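Local atomic coordinates of PEPTIDE N-myristoyltransferase (PDB entry 1IIC), a protein that catalyses the transfer of myristate from myristoyl-CoA to the N-terminal glycine of substrate peptides and proteins, as an N-myristoyltransferase of the GNAT-related acyltransferase superfamily. Residues R185-P190 with F363-S368; W193-E198 with K310-G315; A221-A226 with C352-N357; K244-R249 with Y319-A324. All coordinates share one frame; numbering follows the deposited sequence.

In the fold
The first of the paired segments along the chain lies on strand 182-190, which in contact 1 pairs with strand 362-366 and closes a loop of 172 residues. The other three contacts nest inside that loop. In contact 2 helix 193-198 meets the start of strand 311-322; in contact 3 the loop after helix 210-217 reaches the C-terminal part of helix 334-357; in contact 4 helix 236-247 meets the far end of strand 311-322. Contact 2 crosses contacts 3 and 4, whereas contact 4 is nested within contact 3. Contacts 1, 2 and 4 reach the same mixed sheet, and contact 3 touches contact 1 where Phe363 packs on Cys352 of helix 334-357.

Contact 1 (R185-P190 with F363-S368); sequences RYTHRP and FNALTS
Ala365 O takes two bonds from Thr187, one from its backbone N at 2.8 Å and one from its hydroxyl OG1 at 2.7 Å. The hydroxyl comes from above the carbonyl plane, 40° out of it, while the backbone N lies nearly in line with the C=O, though its N-H is bent. OG1 sits between its own backbone N and carbonyl carbon, which lets one threonine grip the carbonyl twice. Ala365 N answers to Thr187 O, and Arg189 and Phe363 exchange a further pair of backbone bonds, Arg189 N to Phe363 O being nearly straight at 175°. These are the hydrogen-bonded pairs of an antiparallel ladder in the large mixed sheet that also holds strands 311-322 and 381-392; Tyr186-Leu366 and His188-Asn364 are the non-hydrogen-bonded pairs alternating with them. There Leu366 CD2 lies over one face of the Tyr186 ring, 3.8 Å from its centroid, in a CH-pi contact. Asn364 ND2 is placed at the edge of the His188 ring, but its 2.6 Å to His188 ND1 is too short and poorly angled for a hydrogen bond, and the detail is doubtful. Where the strand 363-366 ends, Thr367 OG1 accepts from Arg185 N at 3.2 Å and also bonds to Gly401 O. Strand 381-392, bonded to Tyr186 and His188, and strand 311-322, bonded to Asn364, flank the ladder. Helix 334-357 covers Phe363 with Ala351, Cys352 and Ala355.

Contact 2 (W193-E198 with K310-G315); sequences WKKLYE and KDLGIG
Lys195 leaves its helix with CG opposite the backbone N (chi1 175°) and every later torsion extended, a fully stretched chain that carries NZ to the carbonyl of Asp311. With CG likewise opposite its own N, Leu312 presents CD1 to the helix. The ammonium donates to Asp311 O at 2.7 Å, approaching at a C=O...N angle of 145° and somewhat tilted from the carbonyl plane. Its charge is met by Asp361, whose OD1 forms a salt bridge with NZ and also accepts from Gly313 N. The short helix 193-198 follows strand 182-190 and here lies against the first residues of strand 311-322, an inner strand of the mixed sheet. Next to the ammonium, Lys195 CE packs 3.9 Å from Leu312 CD1, the two side chains running in opposite senses. Leu196 reaches the same methyl with CD2, crossing Leu312 at about a right angle, and also packs on Val362 of the neighbouring strand.

Contact 3 (A221-A226 with C352-N357); sequences AKTKTA and CILAKN
Thr223 lays its methyl CG2 against the branch of Leu354, 3.6 Å from CG, with CD1 and CD2 of that leucine only slightly farther off. The torsion chi1 of 54° sets this methyl opposite the threonine carbonyl carbon, facing the helix. The preceding helix residue, Ile353, packs against the loop backbone: its CD1 lies 3.4 Å from Lys222 O and its CG2 3.7 Å from Ala221 O. Asn357, four residues on from Ile353, faces the same loop and donates from ND2 to Ala221 O at 2.8 Å, with an N-H...O angle of 155°. The loop, which joins helix 210-217 to strand 228-230, passes the C-terminal part of the long helix 334-357, where Asp350 also receives bonds from Lys224 N and Thr225 OG1. With just one hydrogen bond across the two segments, from Asn357, and the rest mainly aliphatic contact, the loop is probably held by shape and by the added bonds to Asp350.

Contact 4 (K244-R249 with Y319-A324); sequences KRYQSR and YYATDA
Tyr319 is the first residue of this part of strand 311-322, on which the C-terminal part of helix 236-247 packs and which belongs to the large mixed sheet; its ring meets the side chain of Gln247 near CE1, and its hydroxyl bonds to Val420 N. Tyr320 follows on the next residue, its ring held over its own backbone by chi1 at 63°, which sets it beside that of Tyr246. The two rings are oblique, their planes at 45° and centroids 5.8 Å apart, and Tyr246 OH comes to the edge of the Tyr320 ring, 3.4 Å from CE1. Ala321 packs on one face of the Tyr246 ring: its CA sits 4.2 Å from the centroid, while its CB meets Tyr246 CB at 3.7 Å. Thr322 contributes its carbonyl O, 3.6 Å from Tyr246 CD2, and its hydroxyl turns to Asp292. Tyr246 is therefore set along three successive strand residues, with chi1 at 175° carrying its ring to them. Arg249, in the same segment as the tyrosine, lies against the ring with its guanidinium, CE2 of Tyr246 lying 3.4 Å above the guanidinium plane, over its centre.

Contact 1 (R185-P190 with F363-S368)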
loop_
_atom_site.group_PDB
_atom_site.type_symbol
_atom_site.label_atom_id
_atom_site.label_comp_id
_atom_site.label_asym_id
_atom_site.label_seq_id
_atom_site.Cartn_x
_atom_site.Cartn_y
_atom_site.Cartn_z
ATOM N N ARG A 185 9.367 6.881 -4.013
ATOM C CA ARG A 185 8.666 8.051 -4.506
ATOM C C ARG A 185 7.391 7.605 -5.200
ATOM O O ARG A 185 7.336 6.506 -5.753
ATOM C CB ARG A 185 9.544 8.821 -5.489
ATOM C CG ARG A 185 8.970 10.161 -5.903
ATOM C CD ARG A 185 9.911 10.893 -6.839
ATOM N NE ARG A 185 9.453 12.251 -7.102
ATOM C CZ ARG A 185 10.143 13.151 -7.797
ATOM N NH1 ARG A 185 11.328 12.837 -8.308
ATOM N NH2 ARG A 185 9.649 14.368 -7.969
ATOM N N TYR A 186 6.359 8.444 -5.134
ATOM C CA TYR A 186 5.095 8.161 -5.801
ATOM C C TYR A 186 5.196 8.701 -7.218
ATOM O O TYR A 186 5.878 9.705 -7.454
ATOM C CB TYR A 186 3.919 8.895 -5.143
ATOM C CG TYR A 186 3.519 8.423 -3.773
ATOM C CD1 TYR A 186 3.940 9.105 -2.634
ATOM C CD2 TYR A 186 2.680 7.321 -3.614
ATOM C CE1 TYR A 186 3.529 8.709 -1.361
ATOM C CE2 TYR A 186 2.262 6.915 -2.356
ATOM C CZ TYR A 186 2.687 7.616 -1.230
ATOM O OH TYR A 186 2.254 7.239 0.024
ATOM N N THR A 187 4.514 8.036 -8.145
ATOM C CA THR A 187 4.461 8.469 -9.539
ATOM C C THR A 187 3.000 8.324 -9.967
ATOM O O THR A 187 2.263 7.534 -9.384
ATOM C CB THR A 187 5.362 7.624 -10.453
ATOM O OG1 THR A 187 4.881 6.282 -10.502
ATOM C CG2 THR A 187 6.781 7.647 -9.940
ATOM N N HIS A 188 2.580 9.094 -10.965
ATOM C CA HIS A 188 1.189 9.060 -11.422
ATOM C C HIS A 188 1.093 9.009 -12.937
ATOM O O HIS A 188 1.641 9.877 -13.632
ATOM C CB HIS A 188 0.448 10.309 -10.926
ATOM C CG HIS A 188 0.698 10.622 -9.485
ATOM N ND1 HIS A 188 0.108 9.917 -8.457
ATOM C CD2 HIS A 188 1.543 11.505 -8.901
ATOM C CE1 HIS A 188 0.585 10.347 -7.301
ATOM N NE2 HIS A 188 1.458 11.309 -7.542
ATOM N N ARG A 189 0.389 7.999 -13.441
ATOM C CA ARG A 189 0.190 7.839 -14.873
ATOM C C ARG A 189 -1.207 8.340 -15.215
ATOM O O ARG A 189 -2.206 7.725 -14.838
ATOM C CB ARG A 189 0.299 6.366 -15.276
ATOM C CG ARG A 189 0.763 6.125 -16.710
ATOM C CD ARG A 189 -0.199 6.638 -17.765
ATOM N NE ARG A 189 0.292 6.309 -19.107
ATOM C CZ ARG A 189 -0.313 6.648 -20.245
ATOM N NH1 ARG A 189 -1.449 7.331 -20.231
ATOM N NH2 ARG A 189 0.227 6.308 -21.406
ATOM N N PRO A 190 -1.294 9.472 -15.922
ATOM C CA PRO A 190 -2.584 10.057 -16.317
ATOM C C PRO A 190 -3.295 9.137 -17.297
ATOM O O PRO A 190 -2.749 8.803 -18.344
ATOM C CB PRO A 190 -2.185 11.377 -16.984
ATOM C CG PRO A 190 -0.832 11.683 -16.386
ATOM C CD PRO A 190 -0.177 10.327 -16.348
ATOM N N PHE A 363 -3.270 6.498 -12.671
ATOM C CA PHE A 363 -2.724 5.227 -12.189
ATOM C C PHE A 363 -1.520 5.531 -11.278
ATOM O O PHE A 363 -0.577 6.204 -11.681
ATOM C CB PHE A 363 -2.329 4.400 -13.418
ATOM C CG PHE A 363 -2.229 2.918 -13.178
ATOM C CD1 PHE A 363 -3.090 2.266 -12.303
ATOM C CD2 PHE A 363 -1.302 2.162 -13.883
ATOM C CE1 PHE A 363 -3.026 0.877 -12.132
ATOM C CE2 PHE A 363 -1.229 0.779 -13.722
ATOM C CZ PHE A 363 -2.091 0.134 -12.845
ATOM N N ASN A 364 -1.564 5.043 -10.044
ATOM C CA ASN A 364 -0.504 5.310 -9.087
ATOM C C ASN A 364 0.465 4.168 -8.902
ATOM O O ASN A 364 0.075 3.008 -8.848
ATOM C CB ASN A 364 -1.104 5.652 -7.726
ATOM C CG ASN A 364 -1.785 7.003 -7.706
ATOM O OD1 ASN A 364 -2.599 7.277 -6.829
ATOM N ND2 ASN A 364 -1.444 7.861 -8.661
ATOM N N ALA A 365 1.740 4.499 -8.779
ATOM C CA ALA A 365 2.747 3.473 -8.569
ATOM C C ALA A 365 3.951 4.072 -7.887
ATOM O O ALA A 365 4.316 5.225 -8.134
ATOM C CB ALA A 365 3.155 2.846 -9.894
ATOM N N LEU A 366 4.551 3.277 -7.013
ATOM C CA LEU A 366 5.739 3.676 -6.285
ATOM C C LEU A 366 6.950 3.165 -7.049
ATOM O O LEU A 366 6.809 2.412 -8.016
ATOM C CB LEU A 366 5.706 3.070 -4.885
ATOM C CG LEU A 366 4.687 3.648 -3.898
ATOM C CD1 LEU A 366 4.360 2.611 -2.816
ATOM C CD2 LEU A 366 5.254 4.925 -3.272
ATOM N N THR A 367 8.137 3.589 -6.625
ATOM C CA THR A 367 9.380 3.156 -7.248
ATOM C C THR A 367 9.896 1.886 -6.564
ATOM O O THR A 367 11.079 1.576 -6.624
ATOM C CB THR A 367 10.465 4.236 -7.131
ATOM O OG1 THR A 367 10.662 4.552 -5.745
ATOM C CG2 THR A 367 10.065 5.494 -7.897
ATOM N N SER A 368 9.008 1.158 -5.899
ATOM C CA SER A 368 9.397 -0.075 -5.225
ATOM C C SER A 368 9.486 -1.211 -6.245
ATOM O O SER A 368 9.286 -0.984 -7.437
ATOM C CB SER A 368 8.365 -0.421 -4.161
ATOM O OG SER A 368 7.058 -0.393 -4.716
#

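Contact 2 (W193-E198 with K310-G315)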
loop_
_atom_site.group_PDB
_atom_site.type_symbol
_atom_site.label_atom_id
_atom_site.label_comp_id
_atom_site.label_asym_id
_atom_site.label_seq_id
_atom_site.Cartn_x
_atom_site.Cartn_y
_atom_site.Cartn_z
ATOM N N TRP A 193 -6.445 12.359 -18.822
ATOM C CA TRP A 193 -5.837 13.680 -18.658
ATOM C C TRP A 193 -6.814 14.833 -18.540
ATOM O O TRP A 193 -6.787 15.573 -17.558
ATOM C CB TRP A 193 -4.866 14.011 -19.795
ATOM C CG TRP A 193 -4.043 15.234 -19.469
ATOM C CD1 TRP A 193 -2.875 15.264 -18.762
ATOM C CD2 TRP A 193 -4.378 16.605 -19.738
ATOM N NE1 TRP A 193 -2.465 16.559 -18.571
ATOM C CE2 TRP A 193 -3.368 17.404 -19.159
ATOM C CE3 TRP A 193 -5.437 17.235 -20.410
ATOM C CZ2 TRP A 193 -3.380 18.805 -19.232
ATOM C CZ3 TRP A 193 -5.450 18.634 -20.481
ATOM C CH2 TRP A 193 -4.426 19.399 -19.896
ATOM N N LYS A 194 -7.666 15.000 -19.545
ATOM C CA LYS A 194 -8.619 16.101 -19.544
ATOM C C LYS A 194 -9.333 16.277 -18.207
ATOM O O LYS A 194 -9.430 17.386 -17.703
ATOM C CB LYS A 194 -9.634 15.927 -20.673
ATOM C CG LYS A 194 -10.455 17.183 -20.940
ATOM C CD LYS A 194 -11.357 17.028 -22.161
ATOM C CE LYS A 194 -12.142 18.304 -22.423
ATOM N NZ LYS A 194 -11.233 19.465 -22.647
ATOM N N LYS A 195 -9.824 15.186 -17.625
ATOM C CA LYS A 195 -10.515 15.263 -16.338
ATOM C C LYS A 195 -9.571 15.586 -15.183
ATOM O O LYS A 195 -9.933 16.338 -14.282
ATOM C CB LYS A 195 -11.249 13.953 -16.040
ATOM C CG LYS A 195 -11.906 13.891 -14.665
ATOM C CD LYS A 195 -12.597 12.549 -14.442
ATOM C CE LYS A 195 -13.252 12.467 -13.077
ATOM N NZ LYS A 195 -13.932 11.144 -12.822
ATOM N N LEU A 196 -8.373 15.007 -15.188
ATOM C CA LEU A 196 -7.411 15.286 -14.122
ATOM C C LEU A 196 -7.108 16.782 -14.096
ATOM O O LEU A 196 -7.010 17.398 -13.032
ATOM C CB LEU A 196 -6.102 14.519 -14.352
ATOM C CG LEU A 196 -6.134 13.011 -14.096
ATOM C CD1 LEU A 196 -4.795 12.390 -14.498
ATOM C CD2 LEU A 196 -6.422 12.749 -12.617
ATOM N N TYR A 197 -6.963 17.361 -15.282
ATOM C CA TYR A 197 -6.663 18.775 -15.392
ATOM C C TYR A 197 -7.818 19.630 -14.880
ATOM O O TYR A 197 -7.612 20.552 -14.092
ATOM C CB TYR A 197 -6.363 19.133 -16.839
ATOM C CG TYR A 197 -5.997 20.582 -17.036
ATOM C CD1 TYR A 197 -4.934 21.147 -16.348
ATOM C CD2 TYR A 197 -6.706 21.384 -17.928
ATOM C CE1 TYR A 197 -4.583 22.485 -16.541
ATOM C CE2 TYR A 197 -6.362 22.718 -18.129
ATOM C CZ TYR A 197 -5.301 23.262 -17.436
ATOM O OH TYR A 197 -4.973 24.584 -17.651
ATOM N N GLU A 198 -9.032 19.321 -15.322
ATOM C CA GLU A 198 -10.200 20.072 -14.895
ATOM C C GLU A 198 -10.494 19.994 -13.392
ATOM O O GLU A 198 -11.096 20.913 -12.836
ATOM C CB GLU A 198 -11.420 19.644 -15.713
ATOM C CG GLU A 198 -11.564 20.450 -17.006
ATOM C CD GLU A 198 -12.561 19.858 -17.990
ATOM O OE1 GLU A 198 -13.659 19.441 -17.566
ATOM O OE2 GLU A 198 -12.246 19.826 -19.198
ATOM N N LYS A 310 -17.764 14.771 -9.626
ATOM C CA LYS A 310 -17.886 14.674 -8.175
ATOM C C LYS A 310 -17.122 13.472 -7.632
ATOM O O LYS A 310 -17.138 13.214 -6.430
ATOM C CB LYS A 310 -19.353 14.594 -7.748
ATOM C CG LYS A 310 -20.150 15.855 -8.063
ATOM C CD LYS A 310 -21.415 15.949 -7.213
ATOM C CE LYS A 310 -22.223 14.654 -7.250
ATOM N NZ LYS A 310 -22.441 14.162 -8.643
ATOM N N ASP A 311 -16.444 12.757 -8.528
ATOM C CA ASP A 311 -15.662 11.575 -8.169
ATOM C C ASP A 311 -14.468 11.429 -9.099
ATOM O O ASP A 311 -14.543 11.786 -10.271
ATOM C CB ASP A 311 -16.533 10.322 -8.257
ATOM C CG ASP A 311 -17.589 10.274 -7.167
ATOM O OD1 ASP A 311 -17.228 10.009 -6.000
ATOM O OD2 ASP A 311 -18.776 10.517 -7.472
ATOM N N LEU A 312 -13.369 10.900 -8.570
ATOM C CA LEU A 312 -12.154 10.695 -9.350
ATOM C C LEU A 312 -11.656 9.269 -9.154
ATOM O O LEU A 312 -11.385 8.861 -8.027
ATOM C CB LEU A 312 -11.067 11.671 -8.896
ATOM C CG LEU A 312 -9.729 11.620 -9.636
ATOM C CD1 LEU A 312 -9.929 11.985 -11.099
ATOM C CD2 LEU A 312 -8.761 12.591 -8.980
ATOM N N GLY A 313 -11.542 8.525 -10.252
ATOM C CA GLY A 313 -11.079 7.151 -10.191
ATOM C C GLY A 313 -9.577 7.066 -10.011
ATOM O O GLY A 313 -8.806 7.688 -10.742
ATOM N N ILE A 314 -9.145 6.296 -9.026
ATOM C CA ILE A 314 -7.722 6.168 -8.767
ATOM C C ILE A 314 -7.327 4.707 -8.634
ATOM O O ILE A 314 -7.770 4.010 -7.716
ATOM C CB ILE A 314 -7.337 6.928 -7.483
ATOM C CG1 ILE A 314 -7.798 8.386 -7.600
ATOM C CG2 ILE A 314 -5.841 6.871 -7.283
ATOM C CD1 ILE A 314 -7.638 9.203 -6.341
ATOM N N GLY A 315 -6.510 4.243 -9.575
ATOM C CA GLY A 315 -6.056 2.869 -9.536
ATOM C C GLY A 315 -4.651 2.862 -8.981
ATOM O O GLY A 315 -3.875 3.762 -9.294
#

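Contact 3 (A221-A226 with C352-N357)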
loop_
_atom_site.group_PDB
_atom_site.type_symbol
_atom_site.label_atom_id
_atom_site.label_comp_id
_atom_site.label_asym_id
_atom_site.label_seq_id
_atom_site.Cartn_x
_atom_site.Cartn_y
_atom_site.Cartn_z
ATOM N N ALA A 221 -7.440 1.042 -26.686
ATOM C CA ALA A 221 -8.646 0.548 -26.034
ATOM C C ALA A 221 -8.534 -0.910 -25.572
ATOM O O ALA A 221 -9.156 -1.299 -24.585
ATOM C CB ALA A 221 -9.849 0.705 -26.986
ATOM N N LYS A 222 -7.743 -1.714 -26.272
ATOM C CA LYS A 222 -7.602 -3.130 -25.918
ATOM C C LYS A 222 -6.177 -3.523 -25.498
ATOM O O LYS A 222 -5.202 -2.905 -25.916
ATOM C CB LYS A 222 -8.048 -3.994 -27.107
ATOM C CG LYS A 222 -9.514 -3.809 -27.494
ATOM C CD LYS A 222 -10.436 -4.346 -26.402
ATOM C CE LYS A 222 -11.902 -4.060 -26.700
ATOM N NZ LYS A 222 -12.794 -4.802 -25.758
ATOM N N THR A 223 -6.061 -4.555 -24.673
ATOM C CA THR A 223 -4.744 -5.000 -24.220
ATOM C C THR A 223 -3.987 -5.666 -25.360
ATOM O O THR A 223 -4.583 -6.003 -26.379
ATOM C CB THR A 223 -4.858 -5.975 -23.043
ATOM O OG1 THR A 223 -5.722 -7.066 -23.398
ATOM C CG2 THR A 223 -5.400 -5.244 -21.827
ATOM N N LYS A 224 -2.680 -5.866 -25.190
ATOM C CA LYS A 224 -1.871 -6.457 -26.256
ATOM C C LYS A 224 -1.180 -7.777 -25.942
ATOM O O LYS A 224 -0.775 -8.492 -26.848
ATOM C CB LYS A 224 -0.824 -5.439 -26.728
ATOM C CG LYS A 224 -1.414 -4.075 -27.044
ATOM C CD LYS A 224 -0.493 -3.232 -27.909
ATOM C CE LYS A 224 -1.143 -1.886 -28.228
ATOM N NZ LYS A 224 -2.531 -2.029 -28.770
ATOM N N THR A 225 -1.038 -8.109 -24.668
ATOM C CA THR A 225 -0.368 -9.349 -24.301
ATOM C C THR A 225 -1.249 -10.572 -24.537
ATOM O O THR A 225 -2.349 -10.680 -23.988
ATOM C CB THR A 225 0.070 -9.313 -22.829
ATOM O OG1 THR A 225 0.713 -8.058 -22.560
ATOM C CG2 THR A 225 1.047 -10.445 -22.536
ATOM N N ALA A 226 -0.757 -11.486 -25.360
ATOM C CA ALA A 226 -1.482 -12.706 -25.689
ATOM C C ALA A 226 -1.566 -13.613 -24.473
ATOM O O ALA A 226 -0.590 -13.766 -23.746
ATOM C CB ALA A 226 -0.777 -13.428 -26.834
ATOM N N CYS A 352 -2.411 -0.393 -17.526
ATOM C CA CYS A 352 -2.940 0.962 -17.652
ATOM C C CYS A 352 -4.189 0.952 -18.518
ATOM O O CYS A 352 -5.130 1.730 -18.295
ATOM C CB CYS A 352 -1.902 1.902 -18.276
ATOM S SG CYS A 352 -0.466 2.234 -17.254
ATOM N N ILE A 353 -4.185 0.077 -19.520
ATOM C CA ILE A 353 -5.321 -0.055 -20.422
ATOM C C ILE A 353 -6.500 -0.632 -19.653
ATOM O O ILE A 353 -7.636 -0.168 -19.795
ATOM C CB ILE A 353 -4.974 -0.970 -21.617
ATOM C CG1 ILE A 353 -4.029 -0.228 -22.562
ATOM C CG2 ILE A 353 -6.240 -1.392 -22.355
ATOM C CD1 ILE A 353 -3.367 -1.124 -23.605
ATOM N N LEU A 354 -6.234 -1.639 -18.829
ATOM C CA LEU A 354 -7.297 -2.248 -18.041
ATOM C C LEU A 354 -7.821 -1.302 -16.960
ATOM O O LEU A 354 -9.018 -1.275 -16.687
ATOM C CB LEU A 354 -6.802 -3.549 -17.413
ATOM C CG LEU A 354 -6.611 -4.648 -18.448
ATOM C CD1 LEU A 354 -5.623 -5.696 -17.958
ATOM C CD2 LEU A 354 -7.978 -5.259 -18.742
ATOM N N ALA A 355 -6.929 -0.526 -16.347
ATOM C CA ALA A 355 -7.343 0.421 -15.304
ATOM C C ALA A 355 -8.164 1.546 -15.917
ATOM O O ALA A 355 -9.169 1.976 -15.346
ATOM C CB ALA A 355 -6.123 0.998 -14.601
ATOM N N LYS A 356 -7.742 2.028 -17.082
ATOM C CA LYS A 356 -8.490 3.095 -17.725
ATOM C C LYS A 356 -9.864 2.587 -18.151
ATOM O O LYS A 356 -10.869 3.278 -17.959
ATOM C CB LYS A 356 -7.768 3.652 -18.949
ATOM C CG LYS A 356 -8.614 4.731 -19.618
ATOM C CD LYS A 356 -7.962 5.367 -20.810
ATOM C CE LYS A 356 -8.913 6.405 -21.397
ATOM N NZ LYS A 356 -9.406 7.320 -20.323
ATOM N N ASN A 357 -9.904 1.383 -18.726
ATOM C CA ASN A 357 -11.167 0.796 -19.154
ATOM C C ASN A 357 -12.052 0.515 -17.945
ATOM O O ASN A 357 -13.263 0.366 -18.080
ATOM C CB ASN A 357 -10.950 -0.510 -19.927
ATOM C CG ASN A 357 -10.237 -0.301 -21.239
ATOM O OD1 ASN A 357 -10.116 0.828 -21.730
ATOM N ND2 ASN A 357 -9.759 -1.393 -21.826
#

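Contact 4 (K244-R249 with Y319-A324)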
loop_
_atom_site.group_PDB
_atom_site.type_symbol
_atom_site.label_atom_id
_atom_site.label_comp_id
_atom_site.label_asym_id
_atom_site.label_seq_id
_atom_site.Cartn_x
_atom_site.Cartn_y
_atom_site.Cartn_z
ATOM N N LYS A 244 5.681 -16.110 -5.479
ATOM C CA LYS A 244 6.678 -16.363 -4.446
ATOM C C LYS A 244 8.080 -16.417 -5.032
ATOM O O LYS A 244 9.033 -15.887 -4.459
ATOM C CB LYS A 244 6.373 -17.691 -3.740
ATOM C CG LYS A 244 7.499 -18.185 -2.846
ATOM C CD LYS A 244 7.150 -19.506 -2.152
ATOM C CE LYS A 244 8.321 -19.991 -1.290
ATOM N NZ LYS A 244 8.012 -21.243 -0.529
ATOM N N ARG A 245 8.196 -17.073 -6.179
ATOM C CA ARG A 245 9.475 -17.221 -6.840
ATOM C C ARG A 245 10.028 -15.852 -7.227
ATOM O O ARG A 245 11.165 -15.509 -6.889
ATOM C CB ARG A 245 9.303 -18.094 -8.083
ATOM C CG ARG A 245 10.444 -19.041 -8.348
ATOM C CD ARG A 245 11.729 -18.308 -8.679
ATOM N NE ARG A 245 12.282 -18.774 -9.946
ATOM C CZ ARG A 245 12.544 -20.043 -10.222
ATOM N NH1 ARG A 245 12.305 -20.979 -9.311
ATOM N NH2 ARG A 245 13.028 -20.382 -11.413
ATOM N N TYR A 246 9.217 -15.073 -7.935
ATOM C CA TYR A 246 9.630 -13.740 -8.367
ATOM C C TYR A 246 9.997 -12.853 -7.165
ATOM O O TYR A 246 11.074 -12.265 -7.140
ATOM C CB TYR A 246 8.516 -13.099 -9.210
ATOM C CG TYR A 246 8.790 -11.668 -9.597
ATOM C CD1 TYR A 246 8.251 -10.616 -8.863
ATOM C CD2 TYR A 246 9.658 -11.363 -10.639
ATOM C CE1 TYR A 246 8.576 -9.297 -9.149
ATOM C CE2 TYR A 246 9.992 -10.050 -10.931
ATOM C CZ TYR A 246 9.448 -9.020 -10.178
ATOM O OH TYR A 246 9.789 -7.721 -10.442
ATOM N N GLN A 247 9.103 -12.805 -6.174
ATOM C CA GLN A 247 9.246 -12.031 -4.929
ATOM C C GLN A 247 10.499 -12.283 -4.118
ATOM O O GLN A 247 10.963 -11.395 -3.389
ATOM C CB GLN A 247 8.098 -12.341 -3.973
ATOM C CG GLN A 247 6.961 -11.389 -3.988
ATOM C CD GLN A 247 6.481 -11.091 -2.584
ATOM O OE1 GLN A 247 6.336 -11.990 -1.748
ATOM N NE2 GLN A 247 6.233 -9.830 -2.319
ATOM N N SER A 248 10.997 -13.517 -4.184
ATOM C CA SER A 248 12.171 -13.915 -3.426
ATOM C C SER A 248 13.382 -13.048 -3.709
ATOM O O SER A 248 14.347 -13.076 -2.957
ATOM C CB SER A 248 12.516 -15.382 -3.711
ATOM O OG SER A 248 12.929 -15.552 -5.059
ATOM N N ARG A 249 13.333 -12.269 -4.787
ATOM C CA ARG A 249 14.457 -11.403 -5.136
ATOM C C ARG A 249 14.536 -10.178 -4.220
ATOM O O ARG A 249 15.609 -9.622 -4.002
ATOM C CB ARG A 249 14.329 -10.927 -6.583
ATOM C CG ARG A 249 13.225 -9.898 -6.814
ATOM C CD ARG A 249 13.099 -9.611 -8.301
ATOM N NE ARG A 249 12.931 -10.859 -9.047
ATOM C CZ ARG A 249 13.176 -10.998 -10.342
ATOM N NH1 ARG A 249 13.605 -9.967 -11.054
ATOM N NH2 ARG A 249 12.993 -12.175 -10.924
ATOM N N TYR A 319 0.579 -5.826 -6.624
ATOM C CA TYR A 319 1.558 -6.904 -6.764
ATOM C C TYR A 319 1.569 -7.494 -8.168
ATOM O O TYR A 319 0.561 -7.468 -8.875
ATOM C CB TYR A 319 1.279 -8.021 -5.752
ATOM C CG TYR A 319 1.734 -7.700 -4.349
ATOM C CD1 TYR A 319 3.086 -7.677 -4.022
ATOM C CD2 TYR A 319 0.811 -7.422 -3.345
ATOM C CE1 TYR A 319 3.501 -7.383 -2.736
ATOM C CE2 TYR A 319 1.219 -7.131 -2.057
ATOM C CZ TYR A 319 2.560 -7.112 -1.760
ATOM O OH TYR A 319 2.959 -6.816 -0.477
ATOM N N TYR A 320 2.720 -8.026 -8.563
ATOM C CA TYR A 320 2.877 -8.642 -9.871
ATOM C C TYR A 320 4.054 -9.611 -9.869
ATOM O O TYR A 320 4.826 -9.672 -8.908
ATOM C CB TYR A 320 3.073 -7.567 -10.944
ATOM C CG TYR A 320 4.319 -6.723 -10.792
ATOM C CD1 TYR A 320 5.589 -7.247 -11.076
ATOM C CD2 TYR A 320 4.228 -5.380 -10.401
ATOM C CE1 TYR A 320 6.734 -6.452 -10.979
ATOM C CE2 TYR A 320 5.370 -4.576 -10.300
ATOM C CZ TYR A 320 6.620 -5.119 -10.591
ATOM O OH TYR A 320 7.751 -4.329 -10.492
ATOM N N ALA A 321 4.177 -10.374 -10.951
ATOM C CA ALA A 321 5.244 -11.349 -11.085
ATOM C C ALA A 321 5.291 -11.872 -12.516
ATOM O O ALA A 321 4.274 -11.917 -13.206
ATOM C CB ALA A 321 5.018 -12.504 -10.117
ATOM N N THR A 322 6.480 -12.273 -12.951
ATOM C CA THR A 322 6.675 -12.790 -14.300
ATOM C C THR A 322 7.917 -13.673 -14.299
ATOM O O THR A 322 8.780 -13.513 -13.448
ATOM C CB THR A 322 6.847 -11.616 -15.314
ATOM O OG1 THR A 322 7.041 -12.132 -16.636
ATOM C CG2 THR A 322 8.022 -10.739 -14.929
ATOM N N ASP A 323 7.996 -14.618 -15.234
ATOM C CA ASP A 323 9.161 -15.501 -15.322
ATOM C C ASP A 323 10.145 -15.018 -16.388
ATOM O O ASP A 323 11.110 -15.712 -16.706
ATOM C CB ASP A 323 8.737 -16.937 -15.653
ATOM C CG ASP A 323 7.968 -17.045 -16.976
ATOM O OD1 ASP A 323 7.973 -16.086 -17.785
ATOM O OD2 ASP A 323 7.355 -18.112 -17.207
ATOM N N ALA A 324 9.902 -13.823 -16.921
ATOM C CA ALA A 324 10.747 -13.253 -17.969
ATOM C C ALA A 324 12.256 -13.359 -17.749
ATOM O O ALA A 324 13.009 -13.437 -18.717
ATOM C CB ALA A 324 10.366 -11.794 -18.211
#